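Lipase aflb (Neosartorya fumigata, PDB 6IDY) probably hydrolyses the ester bonds of lipids, as a fungal lipase built on the alpha/beta-hydrolase fold and carrying a bound calcium ion. Local coordinates at residues A[138-143]-A[212-217]; A[206-211]-A[232-237]; A[127-132]-A[246-251]; A[238-243]-A[254-259]. All coordinates share one frame; numbering follows the deposited sequence.

Contact 1 (A[138-143]-A[212-217])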
loop_
_atom_site.group_PDB
_atom_site.type_symbol
_atom_site.label_atom_id
_atom_site.label_comp_id
_atom_site.label_asym_id
_atom_site.label_seq_id
_atom_site.Cartn_x
_atom_site.Cartn_y
_atom_site.Cartn_z
ATOM N N VAL A 138 -13.049 -8.623 -15.165
ATOM C CA VAL A 138 -12.326 -7.570 -15.893
ATOM C C VAL A 138 -11.709 -8.165 -17.169
ATOM O O VAL A 138 -11.191 -9.284 -17.132
ATOM C CB VAL A 138 -11.243 -6.892 -14.993
ATOM C CG1 VAL A 138 -10.540 -5.750 -15.721
ATOM C CG2 VAL A 138 -11.840 -6.389 -13.688
ATOM N N ALA A 139 -11.740 -7.407 -18.282
ATOM C CA ALA A 139 -11.151 -7.823 -19.560
ATOM C C ALA A 139 -9.618 -7.913 -19.426
ATOM O O ALA A 139 -9.023 -7.162 -18.643
ATOM C CB ALA A 139 -11.526 -6.831 -20.654
ATOM N N GLU A 140 -8.991 -8.842 -20.179
ATOM C CA GLU A 140 -7.541 -9.067 -20.156
ATOM C C GLU A 140 -6.730 -7.803 -20.489
ATOM O O GLU A 140 -5.738 -7.526 -19.811
ATOM C CB GLU A 140 -7.147 -10.243 -21.067
ATOM C CG GLU A 140 -5.666 -10.595 -21.025
ATOM C CD GLU A 140 -5.225 -11.839 -21.774
ATOM O OE1 GLU A 140 -5.913 -12.238 -22.743
ATOM O OE2 GLU A 140 -4.183 -12.417 -21.389
ATOM N N ASN A 141 -7.162 -7.038 -21.508
ATOM C CA ASN A 141 -6.481 -5.816 -21.932
ATOM C C ASN A 141 -6.409 -4.774 -20.811
ATOM O O ASN A 141 -5.363 -4.158 -20.642
ATOM C CB ASN A 141 -7.081 -5.243 -23.233
ATOM C CG ASN A 141 -8.467 -4.633 -23.142
ATOM O OD1 ASN A 141 -9.259 -4.905 -22.232
ATOM N ND2 ASN A 141 -8.790 -3.785 -24.108
ATOM N N ALA A 142 -7.491 -4.625 -20.024
ATOM C CA ALA A 142 -7.555 -3.711 -18.882
ATOM C C ALA A 142 -6.661 -4.203 -17.729
ATOM O O ALA A 142 -5.978 -3.392 -17.108
ATOM C CB ALA A 142 -8.997 -3.562 -18.405
ATOM N N LEU A 143 -6.656 -5.527 -17.455
ATOM C CA LEU A 143 -5.831 -6.133 -16.401
ATOM C C LEU A 143 -4.338 -5.954 -16.720
ATOM O O LEU A 143 -3.581 -5.502 -15.860
ATOM C CB LEU A 143 -6.151 -7.636 -16.234
ATOM C CG LEU A 143 -7.511 -8.014 -15.645
ATOM C CD1 LEU A 143 -7.821 -9.464 -15.915
ATOM C CD2 LEU A 143 -7.563 -7.760 -14.142
ATOM N N VAL A 212 -4.186 -7.996 -9.230
ATOM C CA VAL A 212 -3.073 -8.654 -8.541
ATOM C C VAL A 212 -2.924 -10.085 -9.072
ATOM O O VAL A 212 -1.814 -10.475 -9.430
ATOM C CB VAL A 212 -3.186 -8.619 -6.990
ATOM C CG1 VAL A 212 -2.014 -9.354 -6.336
ATOM C CG2 VAL A 212 -3.264 -7.191 -6.477
ATOM N N ALA A 213 -4.035 -10.853 -9.124
ATOM C CA ALA A 213 -4.046 -12.239 -9.628
ATOM C C ALA A 213 -3.517 -12.289 -11.055
ATOM O O ALA A 213 -2.640 -13.105 -11.345
ATOM C CB ALA A 213 -5.453 -12.818 -9.571
ATOM N N TYR A 214 -3.996 -11.377 -11.934
ATOM C CA TYR A 214 -3.496 -11.347 -13.303
ATOM C C TYR A 214 -2.030 -10.941 -13.360
ATOM O O TYR A 214 -1.276 -11.590 -14.081
ATOM C CB TYR A 214 -4.364 -10.493 -14.245
ATOM C CG TYR A 214 -3.934 -10.618 -15.691
ATOM C CD1 TYR A 214 -4.368 -11.680 -16.479
ATOM C CD2 TYR A 214 -3.066 -9.691 -16.263
ATOM C CE1 TYR A 214 -3.960 -11.809 -17.806
ATOM C CE2 TYR A 214 -2.642 -9.816 -17.582
ATOM C CZ TYR A 214 -3.093 -10.875 -18.353
ATOM O OH TYR A 214 -2.672 -10.998 -19.655
ATOM N N ALA A 215 -1.624 -9.895 -12.599
ATOM C CA ALA A 215 -0.231 -9.421 -12.565
ATOM C C ALA A 215 0.713 -10.538 -12.145
ATOM O O ALA A 215 1.755 -10.717 -12.769
ATOM C CB ALA A 215 -0.085 -8.222 -11.636
ATOM N N ILE A 216 0.318 -11.335 -11.132
ATOM C CA ILE A 216 1.120 -12.471 -10.680
ATOM C C ILE A 216 1.365 -13.460 -11.820
ATOM O O ILE A 216 2.520 -13.718 -12.164
ATOM C CB ILE A 216 0.530 -13.150 -9.415
ATOM C CG1 ILE A 216 0.659 -12.229 -8.167
ATOM C CG2 ILE A 216 1.234 -14.485 -9.168
ATOM C CD1 ILE A 216 -0.227 -12.672 -6.939
ATOM N N ASN A 217 0.282 -13.979 -12.424
ATOM C CA ASN A 217 0.363 -14.956 -13.508
ATOM C C ASN A 217 0.996 -14.400 -14.775
ATOM O O ASN A 217 1.720 -15.128 -15.455
ATOM C CB ASN A 217 -1.001 -15.581 -13.777
ATOM C CG ASN A 217 -1.414 -16.555 -12.699
ATOM O OD1 ASN A 217 -0.583 -17.109 -11.964
ATOM N ND2 ASN A 217 -2.706 -16.809 -12.595
#
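Glu140 and Tyr214 reach for each other across the gap between a short helix and a long one, and their meeting illustrates how a single phenol can link two helices by its polar end and its hydrocarbon flank together. The tyrosine leaves its helix with CG anti to the backbone N (chi1 -173°), which carries the ring out to helix 140-145. Glu140 adopts the same first rotamer (chi1 -176°) and then runs on extended, so that the two side chains cross at about a right angle, with carboxylate and ring planes 86° apart. Tyr214 OH donates to Glu140 OE2 at 2.7 Å; the acceptor lies at the ring edge and uses its anti lone pair, the one facing away from OE1. Helix 205-223, which bears Tyr214, precedes the central strand 227-232 of the alpha/beta-hydrolase sheet, and helix 140-145 packs on helix 205-223. Farther down the ring the contact is apolar: Leu143 CB approaches Tyr214 CD2 obliquely at 3.7 Å, while Leu143 CD1 comes within 4.0 Å of Tyr214 CB. Ile125 and Tyr136 also touch the Tyr214 side chain, and besides the phenol, Glu140 OE2 has a long, weak ion pair with Arg144.

Contact 2 (A[206-211]-A[232-237])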
loop_
_atom_site.group_PDB
_atom_site.type_symbol
_atom_site.label_atom_id
_atom_site.label_comp_id
_atom_site.label_asym_id
_atom_site.label_seq_id
_atom_site.Cartn_x
_atom_site.Cartn_y
_atom_site.Cartn_z
ATOM N N GLN A 206 -12.666 -6.809 -4.259
ATOM C CA GLN A 206 -12.823 -8.049 -5.038
ATOM C C GLN A 206 -12.398 -7.845 -6.500
ATOM O O GLN A 206 -11.822 -8.753 -7.094
ATOM C CB GLN A 206 -14.266 -8.580 -4.959
ATOM C CG GLN A 206 -14.738 -8.845 -3.526
ATOM C CD GLN A 206 -16.210 -9.148 -3.433
ATOM O OE1 GLN A 206 -16.612 -10.276 -3.137
ATOM N NE2 GLN A 206 -17.050 -8.147 -3.663
ATOM N N ILE A 207 -12.676 -6.652 -7.067
ATOM C CA ILE A 207 -12.288 -6.273 -8.428
ATOM C C ILE A 207 -10.799 -5.930 -8.421
ATOM O O ILE A 207 -10.072 -6.370 -9.309
ATOM C CB ILE A 207 -13.140 -5.083 -8.989
ATOM C CG1 ILE A 207 -14.676 -5.376 -8.992
ATOM C CG2 ILE A 207 -12.646 -4.622 -10.384
ATOM C CD1 ILE A 207 -15.172 -6.615 -9.767
ATOM N N ASN A 208 -10.347 -5.140 -7.420
ATOM C CA ASN A 208 -8.938 -4.742 -7.280
ATOM C C ASN A 208 -8.012 -5.949 -7.268
ATOM O O ASN A 208 -6.959 -5.913 -7.898
ATOM C CB ASN A 208 -8.726 -3.886 -6.015
ATOM C CG ASN A 208 -9.518 -2.601 -6.006
ATOM O OD1 ASN A 208 -9.977 -2.119 -7.043
ATOM N ND2 ASN A 208 -9.699 -2.018 -4.827
ATOM N N SER A 209 -8.435 -7.024 -6.571
ATOM C CA SER A 209 -7.712 -8.288 -6.428
ATOM C C SER A 209 -7.431 -8.989 -7.760
ATOM O O SER A 209 -6.416 -9.672 -7.871
ATOM C CB SER A 209 -8.480 -9.224 -5.504
ATOM O OG SER A 209 -8.669 -8.598 -4.247
ATOM N N GLU A 210 -8.328 -8.834 -8.755
ATOM C CA GLU A 210 -8.194 -9.429 -10.090
ATOM C C GLU A 210 -6.934 -8.922 -10.775
ATOM O O GLU A 210 -6.260 -9.687 -11.469
ATOM C CB GLU A 210 -9.414 -9.106 -10.959
ATOM C CG GLU A 210 -10.671 -9.829 -10.516
ATOM C CD GLU A 210 -11.789 -9.814 -11.533
ATOM O OE1 GLU A 210 -11.499 -9.742 -12.749
ATOM O OE2 GLU A 210 -12.963 -9.891 -11.115
ATOM N N TYR A 211 -6.611 -7.630 -10.564
ATOM C CA TYR A 211 -5.418 -7.004 -11.114
ATOM C C TYR A 211 -4.158 -7.624 -10.528
ATOM O O TYR A 211 -3.191 -7.792 -11.256
ATOM C CB TYR A 211 -5.452 -5.482 -10.913
ATOM C CG TYR A 211 -6.535 -4.814 -11.732
ATOM C CD1 TYR A 211 -6.289 -4.382 -13.030
ATOM C CD2 TYR A 211 -7.821 -4.650 -11.222
ATOM C CE1 TYR A 211 -7.288 -3.790 -13.801
ATOM C CE2 TYR A 211 -8.833 -4.066 -11.984
ATOM C CZ TYR A 211 -8.558 -3.628 -13.269
ATOM O OH TYR A 211 -9.534 -3.017 -14.010
ATOM N N TRP A 232 1.361 -2.688 0.130
ATOM C CA TRP A 232 1.165 -1.661 1.139
ATOM C C TRP A 232 -0.323 -1.521 1.410
ATOM O O TRP A 232 -1.110 -1.543 0.469
ATOM C CB TRP A 232 1.762 -0.295 0.718
ATOM C CG TRP A 232 1.513 0.796 1.730
ATOM C CD1 TRP A 232 1.865 0.783 3.050
ATOM C CD2 TRP A 232 0.818 2.032 1.512
ATOM N NE1 TRP A 232 1.430 1.935 3.667
ATOM C CE2 TRP A 232 0.782 2.719 2.747
ATOM C CE3 TRP A 232 0.239 2.642 0.383
ATOM C CZ2 TRP A 232 0.190 3.984 2.887
ATOM C CZ3 TRP A 232 -0.351 3.891 0.523
ATOM C CH2 TRP A 232 -0.361 4.554 1.760
ATOM N N SER A 233 -0.703 -1.392 2.699
ATOM C CA SER A 233 -2.073 -1.129 3.140
ATOM C C SER A 233 -3.057 -2.161 2.562
ATOM O O SER A 233 -2.817 -3.366 2.700
ATOM C CB SER A 233 -2.452 0.305 2.752
ATOM O OG SER A 233 -3.709 0.716 3.256
ATOM N N GLN A 234 -4.114 -1.692 1.862
ATOM C CA GLN A 234 -5.116 -2.520 1.191
ATOM C C GLN A 234 -4.487 -3.509 0.200
ATOM O O GLN A 234 -5.087 -4.542 -0.085
ATOM C CB GLN A 234 -6.134 -1.637 0.470
ATOM C CG GLN A 234 -7.358 -2.401 -0.019
ATOM C CD GLN A 234 -7.916 -1.791 -1.266
ATOM O OE1 GLN A 234 -8.142 -2.473 -2.264
ATOM N NE2 GLN A 234 -8.162 -0.497 -1.232
ATOM N N GLY A 235 -3.285 -3.199 -0.291
ATOM C CA GLY A 235 -2.527 -4.081 -1.179
ATOM C C GLY A 235 -2.404 -5.498 -0.650
ATOM O O GLY A 235 -2.420 -6.453 -1.432
ATOM N N GLY A 236 -2.299 -5.619 0.678
ATOM C CA GLY A 236 -2.248 -6.893 1.395
ATOM C C GLY A 236 -3.544 -7.663 1.240
ATOM O O GLY A 236 -3.525 -8.872 0.988
ATOM N N LEU A 237 -4.686 -6.950 1.339
ATOM C CA LEU A 237 -6.011 -7.549 1.158
ATOM C C LEU A 237 -6.197 -8.004 -0.286
ATOM O O LEU A 237 -6.702 -9.100 -0.512
ATOM C CB LEU A 237 -7.141 -6.575 1.557
ATOM C CG LEU A 237 -7.346 -6.343 3.049
ATOM C CD1 LEU A 237 -8.314 -5.192 3.282
ATOM C CD2 LEU A 237 -7.878 -7.596 3.731
#
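Asn208 and Gln234 meet amide to amide: their side chains cross at about a right angle, yet the two flat ends are turned nearly coplanar, with planes 23° apart. Asn208 ND2 donates to Gln234 OE1 over 3.0 Å with an N-H...O angle of 155°. The acceptor lies close to the amide plane of Asn208, and the donor lies in the carbonyl plane of Gln234, on a lone pair, a geometry that suits both partners. Gln234 gets there with CG anti to its backbone N (chi1 -169°) and a bend at chi2. Its other amide atom, NE2, donates to Ser201 O and Thr169 OG1, so both ends of the group are engaged and its rotation is fixed. The glutamine belongs to the sequence Ser-Trp-Ser-Gln-Gly, where a type II' turn from Trp232 to Gly235 joins strand 227-232 to helix 235-245 and gives Ser233 a positive phi. This has the form of the nucleophile elbow of the alpha/beta-hydrolase fold, with Ser233 the probable nucleophile, and the bond of Ser233 OG to His361 NE2 is consistent with a catalytic pair. Ser209, one residue on from Asn208, approaches Leu237 more loosely, its OG 4.3 Å from Leu237 O, and finds its hydrogen-bond partner in Val205 O of its own helix.

Contact 3 (A[127-132]-A[246-251]). With SO4 (sulfate ion), chain E.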
loop_
_atom_site.group_PDB
_atom_site.type_symbol
_atom_site.label_atom_id
_atom_site.label_comp_id
_atom_site.label_asym_id
_atom_site.label_seq_id
_atom_site.Cartn_x
_atom_site.Cartn_y
_atom_site.Cartn_z
ATOM N N PRO A 127 -8.893 -16.844 -20.152
ATOM C CA PRO A 127 -9.681 -16.474 -18.954
ATOM C C PRO A 127 -9.409 -17.301 -17.692
ATOM O O PRO A 127 -9.696 -16.821 -16.598
ATOM C CB PRO A 127 -11.130 -16.599 -19.442
ATOM C CG PRO A 127 -11.072 -17.660 -20.505
ATOM C CD PRO A 127 -9.741 -17.476 -21.186
ATOM N N VAL A 128 -8.871 -18.527 -17.829
ATOM C CA VAL A 128 -8.621 -19.411 -16.682
ATOM C C VAL A 128 -7.247 -20.084 -16.824
ATOM O O VAL A 128 -7.075 -20.922 -17.714
ATOM C CB VAL A 128 -9.749 -20.485 -16.505
ATOM C CG1 VAL A 128 -9.524 -21.324 -15.250
ATOM C CG2 VAL A 128 -11.149 -19.868 -16.491
ATOM N N LYS A 129 -6.292 -19.765 -15.921
ATOM C CA LYS A 129 -4.972 -20.404 -15.956
ATOM C C LYS A 129 -5.096 -21.882 -15.555
ATOM O O LYS A 129 -4.589 -22.756 -16.256
ATOM C CB LYS A 129 -3.958 -19.686 -15.044
ATOM C CG LYS A 129 -2.542 -20.232 -15.226
ATOM C CD LYS A 129 -1.563 -19.685 -14.221
ATOM C CE LYS A 129 -0.205 -20.321 -14.363
ATOM N NZ LYS A 129 0.767 -19.741 -13.398
ATOM N N ALA A 130 -5.774 -22.157 -14.433
ATOM C CA ALA A 130 -5.933 -23.527 -13.969
ATOM C C ALA A 130 -7.321 -23.761 -13.401
ATOM O O ALA A 130 -7.874 -22.836 -12.801
ATOM C CB ALA A 130 -4.869 -23.850 -12.923
ATOM N N PRO A 131 -7.906 -24.981 -13.541
ATOM C CA PRO A 131 -9.223 -25.231 -12.921
ATOM C C PRO A 131 -9.180 -24.933 -11.424
ATOM O O PRO A 131 -8.208 -25.280 -10.749
ATOM C CB PRO A 131 -9.476 -26.721 -13.202
ATOM C CG PRO A 131 -8.603 -27.045 -14.371
ATOM C CD PRO A 131 -7.383 -26.201 -14.195
ATOM N N GLY A 132 -10.197 -24.225 -10.944
ATOM C CA GLY A 132 -10.295 -23.808 -9.549
ATOM C C GLY A 132 -10.106 -22.318 -9.363
ATOM O O GLY A 132 -10.471 -21.778 -8.319
ATOM N N TRP A 246 -7.556 -17.364 -6.620
ATOM C CA TRP A 246 -6.881 -17.768 -7.864
ATOM C C TRP A 246 -5.743 -18.671 -7.391
ATOM O O TRP A 246 -4.602 -18.203 -7.324
ATOM C CB TRP A 246 -6.364 -16.564 -8.686
ATOM C CG TRP A 246 -7.393 -15.889 -9.546
ATOM C CD1 TRP A 246 -7.511 -15.975 -10.904
ATOM C CD2 TRP A 246 -8.394 -14.953 -9.114
ATOM N NE1 TRP A 246 -8.543 -15.175 -11.342
ATOM C CE2 TRP A 246 -9.101 -14.534 -10.263
ATOM C CE3 TRP A 246 -8.776 -14.442 -7.860
ATOM C CZ2 TRP A 246 -10.165 -13.627 -10.197
ATOM C CZ3 TRP A 246 -9.841 -13.554 -7.795
ATOM C CH2 TRP A 246 -10.519 -13.151 -8.953
ATOM N N PRO A 247 -6.032 -19.936 -6.964
ATOM C CA PRO A 247 -4.961 -20.798 -6.417
ATOM C C PRO A 247 -3.731 -20.992 -7.301
ATOM O O PRO A 247 -2.662 -21.290 -6.766
ATOM C CB PRO A 247 -5.671 -22.131 -6.145
ATOM C CG PRO A 247 -7.094 -21.780 -6.002
ATOM C CD PRO A 247 -7.333 -20.639 -6.938
ATOM N N SER A 248 -3.858 -20.812 -8.636
ATOM C CA SER A 248 -2.713 -20.951 -9.546
ATOM C C SER A 248 -1.601 -19.946 -9.199
ATOM O O SER A 248 -0.425 -20.250 -9.382
ATOM C CB SER A 248 -3.153 -20.774 -10.994
ATOM O OG SER A 248 -3.685 -19.475 -11.201
ATOM N N THR A 249 -1.974 -18.772 -8.649
ATOM C CA THR A 249 -1.026 -17.727 -8.244
ATOM C C THR A 249 -0.129 -18.177 -7.092
ATOM O O THR A 249 1.033 -17.772 -7.042
ATOM C CB THR A 249 -1.742 -16.416 -7.896
ATOM O OG1 THR A 249 -2.526 -16.600 -6.716
ATOM C CG2 THR A 249 -2.583 -15.866 -9.054
ATOM N N ARG A 250 -0.663 -19.015 -6.176
ATOM C CA ARG A 250 0.069 -19.520 -5.004
ATOM C C ARG A 250 1.352 -20.274 -5.381
ATOM O O ARG A 250 2.341 -20.183 -4.652
ATOM C CB ARG A 250 -0.810 -20.436 -4.131
ATOM C CG ARG A 250 -2.174 -19.880 -3.730
ATOM C CD ARG A 250 -2.930 -20.939 -2.947
ATOM N NE ARG A 250 -4.361 -20.654 -2.832
ATOM C CZ ARG A 250 -5.242 -21.471 -2.265
ATOM N NH1 ARG A 250 -4.847 -22.623 -1.739
ATOM N NH2 ARG A 250 -6.524 -21.131 -2.199
ATOM N N LYS A 251 1.322 -21.032 -6.500
ATOM C CA LYS A 251 2.459 -21.838 -6.973
ATOM C C LYS A 251 3.614 -21.001 -7.509
ATOM O O LYS A 251 4.737 -21.498 -7.576
ATOM C CB LYS A 251 2.017 -22.838 -8.062
ATOM C CG LYS A 251 1.017 -23.887 -7.583
ATOM C CD LYS A 251 0.601 -24.834 -8.700
ATOM C CE LYS A 251 -0.301 -25.927 -8.184
ATOM N NZ LYS A 251 -0.627 -26.927 -9.237
HETATM S S SO4 E . -6.991 -24.182 0.633
HETATM O O1 SO4 E . -5.921 -24.679 -0.235
HETATM O O2 SO4 E . -8.106 -25.136 0.608
HETATM O O3 SO4 E . -6.487 -24.051 1.986
HETATM O O4 SO4 E . -7.448 -22.887 0.150
HETATM O O HOH W 1 0.476 -21.727 -11.399
#
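This is a surface contact between two loops, in which residues 127-132 lie along the turn that follows helix 235-245, and it shows how a water and a few methylene groups can join chain segments where no direct hydrogen bond runs between them. Ser248 is the buried centre. Lys129, fully extended from a CG anti to its backbone N (chi1 -172°), lays its aliphatic part alongside, with CD 3.7 Å from Ser248 OG, while Ala130 CB abuts Ser248 CB at 4.0 Å. The hydroxyl itself is bonded to Asp133 and Asn217. Beyond it a water bridges the segments, accepting from Lys129 NZ at 2.8 Å and donating to Ser248 O at 2.7 Å. On the flank, Gly132 O touches Pro247 CD at 3.6 Å. Facing outward, Arg250 grips a sulfate, probably from the crystallisation liquor: NH1 donates to sulfate O1 at 2.8 Å, near the guanidinium plane, and Pro247 CB lies above one face of the guanidinium, toward its rim. Arg337 supplies a further bond to the ion. Inside the turn, Trp246 O accepts from both Thr249 N and Thr249 OG1, the latter at 2.7 Å, so that this one carbonyl takes two donors just after the helix ends. Residues 246-251 form the helix-to-strand return of a beta-alpha-beta crossover, between helix 235-245 and strand 253-259, and the loop 127-132 packs against it.

Contact 4 (A[238-243]-A[254-259]). With CA (calcium ion), chain D.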
loop_
_atom_site.group_PDB
_atom_site.type_symbol
_atom_site.label_atom_id
_atom_site.label_comp_id
_atom_site.label_asym_id
_atom_site.label_seq_id
_atom_site.Cartn_x
_atom_site.Cartn_y
_atom_site.Cartn_z
ATOM N N ASP A 238 -5.763 -7.174 -1.256
ATOM C CA ASP A 238 -5.867 -7.485 -2.685
ATOM C C ASP A 238 -5.071 -8.743 -3.028
ATOM O O ASP A 238 -5.545 -9.568 -3.808
ATOM C CB ASP A 238 -5.359 -6.310 -3.541
ATOM C CG ASP A 238 -6.063 -4.984 -3.318
ATOM O OD1 ASP A 238 -7.181 -4.987 -2.766
ATOM O OD2 ASP A 238 -5.502 -3.948 -3.712
ATOM N N THR A 239 -3.865 -8.886 -2.433
ATOM C CA THR A 239 -2.985 -10.027 -2.664
ATOM C C THR A 239 -3.539 -11.289 -2.026
ATOM O O THR A 239 -3.579 -12.322 -2.688
ATOM C CB THR A 239 -1.547 -9.711 -2.237
ATOM O OG1 THR A 239 -1.154 -8.471 -2.820
ATOM C CG2 THR A 239 -0.552 -10.827 -2.631
ATOM N N GLN A 240 -3.959 -11.207 -0.750
ATOM C CA GLN A 240 -4.533 -12.337 -0.015
ATOM C C GLN A 240 -5.780 -12.881 -0.716
ATOM O O GLN A 240 -5.927 -14.101 -0.818
ATOM C CB GLN A 240 -4.837 -11.945 1.446
ATOM C CG GLN A 240 -5.195 -13.131 2.349
ATOM C CD GLN A 240 -4.045 -14.044 2.727
ATOM O OE1 GLN A 240 -2.914 -13.956 2.209
ATOM N NE2 GLN A 240 -4.325 -14.964 3.649
ATOM N N TRP A 241 -6.663 -11.981 -1.206
ATOM C CA TRP A 241 -7.868 -12.371 -1.950
ATOM C C TRP A 241 -7.463 -13.051 -3.271
ATOM O O TRP A 241 -8.008 -14.100 -3.596
ATOM C CB TRP A 241 -8.799 -11.157 -2.192
ATOM C CG TRP A 241 -10.129 -11.505 -2.808
ATOM C CD1 TRP A 241 -10.395 -11.701 -4.133
ATOM C CD2 TRP A 241 -11.381 -11.662 -2.120
ATOM N NE1 TRP A 241 -11.731 -11.979 -4.314
ATOM C CE2 TRP A 241 -12.365 -11.944 -3.098
ATOM C CE3 TRP A 241 -11.766 -11.613 -0.765
ATOM C CZ2 TRP A 241 -13.707 -12.182 -2.764
ATOM C CZ3 TRP A 241 -13.104 -11.810 -0.439
ATOM C CH2 TRP A 241 -14.058 -12.080 -1.431
ATOM N N ALA A 242 -6.478 -12.483 -3.999
ATOM C CA ALA A 242 -5.967 -13.059 -5.257
ATOM C C ALA A 242 -5.388 -14.463 -5.016
ATOM O O ALA A 242 -5.706 -15.389 -5.758
ATOM C CB ALA A 242 -4.904 -12.145 -5.866
ATOM N N LEU A 243 -4.596 -14.626 -3.941
ATOM C CA LEU A 243 -3.999 -15.914 -3.585
ATOM C C LEU A 243 -5.067 -16.956 -3.223
ATOM O O LEU A 243 -4.984 -18.102 -3.665
ATOM C CB LEU A 243 -2.971 -15.751 -2.451
ATOM C CG LEU A 243 -1.686 -14.988 -2.795
ATOM C CD1 LEU A 243 -0.924 -14.624 -1.525
ATOM C CD2 LEU A 243 -0.790 -15.789 -3.772
ATOM N N ASP A 254 6.839 -16.801 -4.330
ATOM C CA ASP A 254 7.776 -17.291 -3.313
ATOM C C ASP A 254 7.743 -16.469 -2.032
ATOM O O ASP A 254 8.055 -16.994 -0.969
ATOM C CB ASP A 254 9.209 -17.357 -3.866
ATOM C CG ASP A 254 9.411 -18.376 -4.973
ATOM O OD1 ASP A 254 8.606 -19.332 -5.060
ATOM O OD2 ASP A 254 10.384 -18.228 -5.743
ATOM N N ASP A 255 7.407 -15.179 -2.134
ATOM C CA ASP A 255 7.353 -14.283 -0.983
ATOM C C ASP A 255 6.279 -13.246 -1.148
ATOM O O ASP A 255 6.140 -12.650 -2.217
ATOM C CB ASP A 255 8.704 -13.566 -0.772
ATOM C CG ASP A 255 9.795 -14.431 -0.163
ATOM O OD1 ASP A 255 9.715 -14.721 1.048
ATOM O OD2 ASP A 255 10.734 -14.804 -0.896
ATOM N N PHE A 256 5.532 -13.015 -0.072
ATOM C CA PHE A 256 4.516 -11.980 0.003
ATOM C C PHE A 256 4.947 -11.091 1.169
ATOM O O PHE A 256 4.879 -11.512 2.319
ATOM C CB PHE A 256 3.101 -12.600 0.176
ATOM C CG PHE A 256 1.911 -11.700 0.488
ATOM C CD1 PHE A 256 1.974 -10.324 0.273
ATOM C CD2 PHE A 256 0.725 -12.235 0.983
ATOM C CE1 PHE A 256 0.882 -9.501 0.573
ATOM C CE2 PHE A 256 -0.366 -11.411 1.278
ATOM C CZ PHE A 256 -0.278 -10.050 1.077
ATOM N N ILE A 257 5.495 -9.903 0.861
ATOM C CA ILE A 257 5.943 -8.932 1.867
ATOM C C ILE A 257 4.827 -7.904 2.008
ATOM O O ILE A 257 4.511 -7.193 1.061
ATOM C CB ILE A 257 7.335 -8.317 1.523
ATOM C CG1 ILE A 257 8.406 -9.428 1.380
ATOM C CG2 ILE A 257 7.756 -7.265 2.584
ATOM C CD1 ILE A 257 9.503 -9.143 0.327
ATOM N N ALA A 258 4.183 -7.879 3.169
ATOM C CA ALA A 258 3.039 -7.009 3.400
ATOM C C ALA A 258 3.333 -5.885 4.385
ATOM O O ALA A 258 3.513 -6.121 5.581
ATOM C CB ALA A 258 1.845 -7.839 3.844
ATOM N N ILE A 259 3.402 -4.651 3.855
ATOM C CA ILE A 259 3.662 -3.431 4.629
ATOM C C ILE A 259 2.322 -2.868 5.098
ATOM O O ILE A 259 1.433 -2.633 4.272
ATOM C CB ILE A 259 4.472 -2.393 3.796
ATOM C CG1 ILE A 259 5.700 -3.041 3.064
ATOM C CG2 ILE A 259 4.868 -1.176 4.633
ATOM C CD1 ILE A 259 6.822 -3.733 3.968
HETATM CA CA CA D . 11.754 -16.072 0.945
HETATM O O HOH W 2 10.373 -17.857 0.122
HETATM O O HOH W 3 12.989 -16.561 -0.996
#
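Phe256 is the hub on which Thr239, Gln240 and Leu243 converge, and the strand that bears it offers a worked example of alternation, with a packed, largely hydrocarbon face on one side and a hydrated metal site on the other. With CG anti to the backbone N (chi1 171°), the phenyl ring projects at the helix. Thr239 CG2 sits squarely over one face, 3.7 Å from the ring centroid and 8° off its normal, a CH-pi contact. Gln240 OE1 lies at the edge in the ring plane, 3.7 Å from Phe256 CE2, while its NE2 is bonded to Gly303 O and Ser305 O. Leu243 CD1 completes the grip obliquely, 3.8 Å from Phe256 CD2. Helix 235-245 and strand 253-259 are the last two elements of a beta-alpha-beta unit that starts at strand 227-232; locally they run at 149°, their axes 10.6 Å apart. Asp255, the neighbouring residue, takes no part in this packing and holds a calcium ion with both carboxylate oxygens, OD1 and OD2 each 2.5 Å from the metal. Here water replaces hydrocarbon: two waters bind the ion at 2.4 Å, and one of them also donates to Asp254 O at 2.7 Å. The carbonyl oxygens of Ala377, His380 and Gly382 fill the remaining positions.

How the contacts relate
Two helices connect three of the contacts: 205-223 serves contacts 1 and 2, and 235-245 serves contacts 2 and 4, whose centres are about 9 Å apart. The probable nucleophile elbow of contact 2 is tied to the strand of contact 4 by Ser233 N to Ile259 O at 2.9 Å, while helix 205-223 of contact 2 meets contact 1, about 12 Å away between centres, through Val138 N and Glu210 OE1 at 3.1 Å. Contact 3 is the peripheral one: Asn217 ND2 reaches Ser248 OG from contact 1, and Arg250 NE binds Leu243 O of contact 4 at 2.8 Å. The calcium ion lies 22.9 Å from Ser233 OG, well removed from the presumed active site.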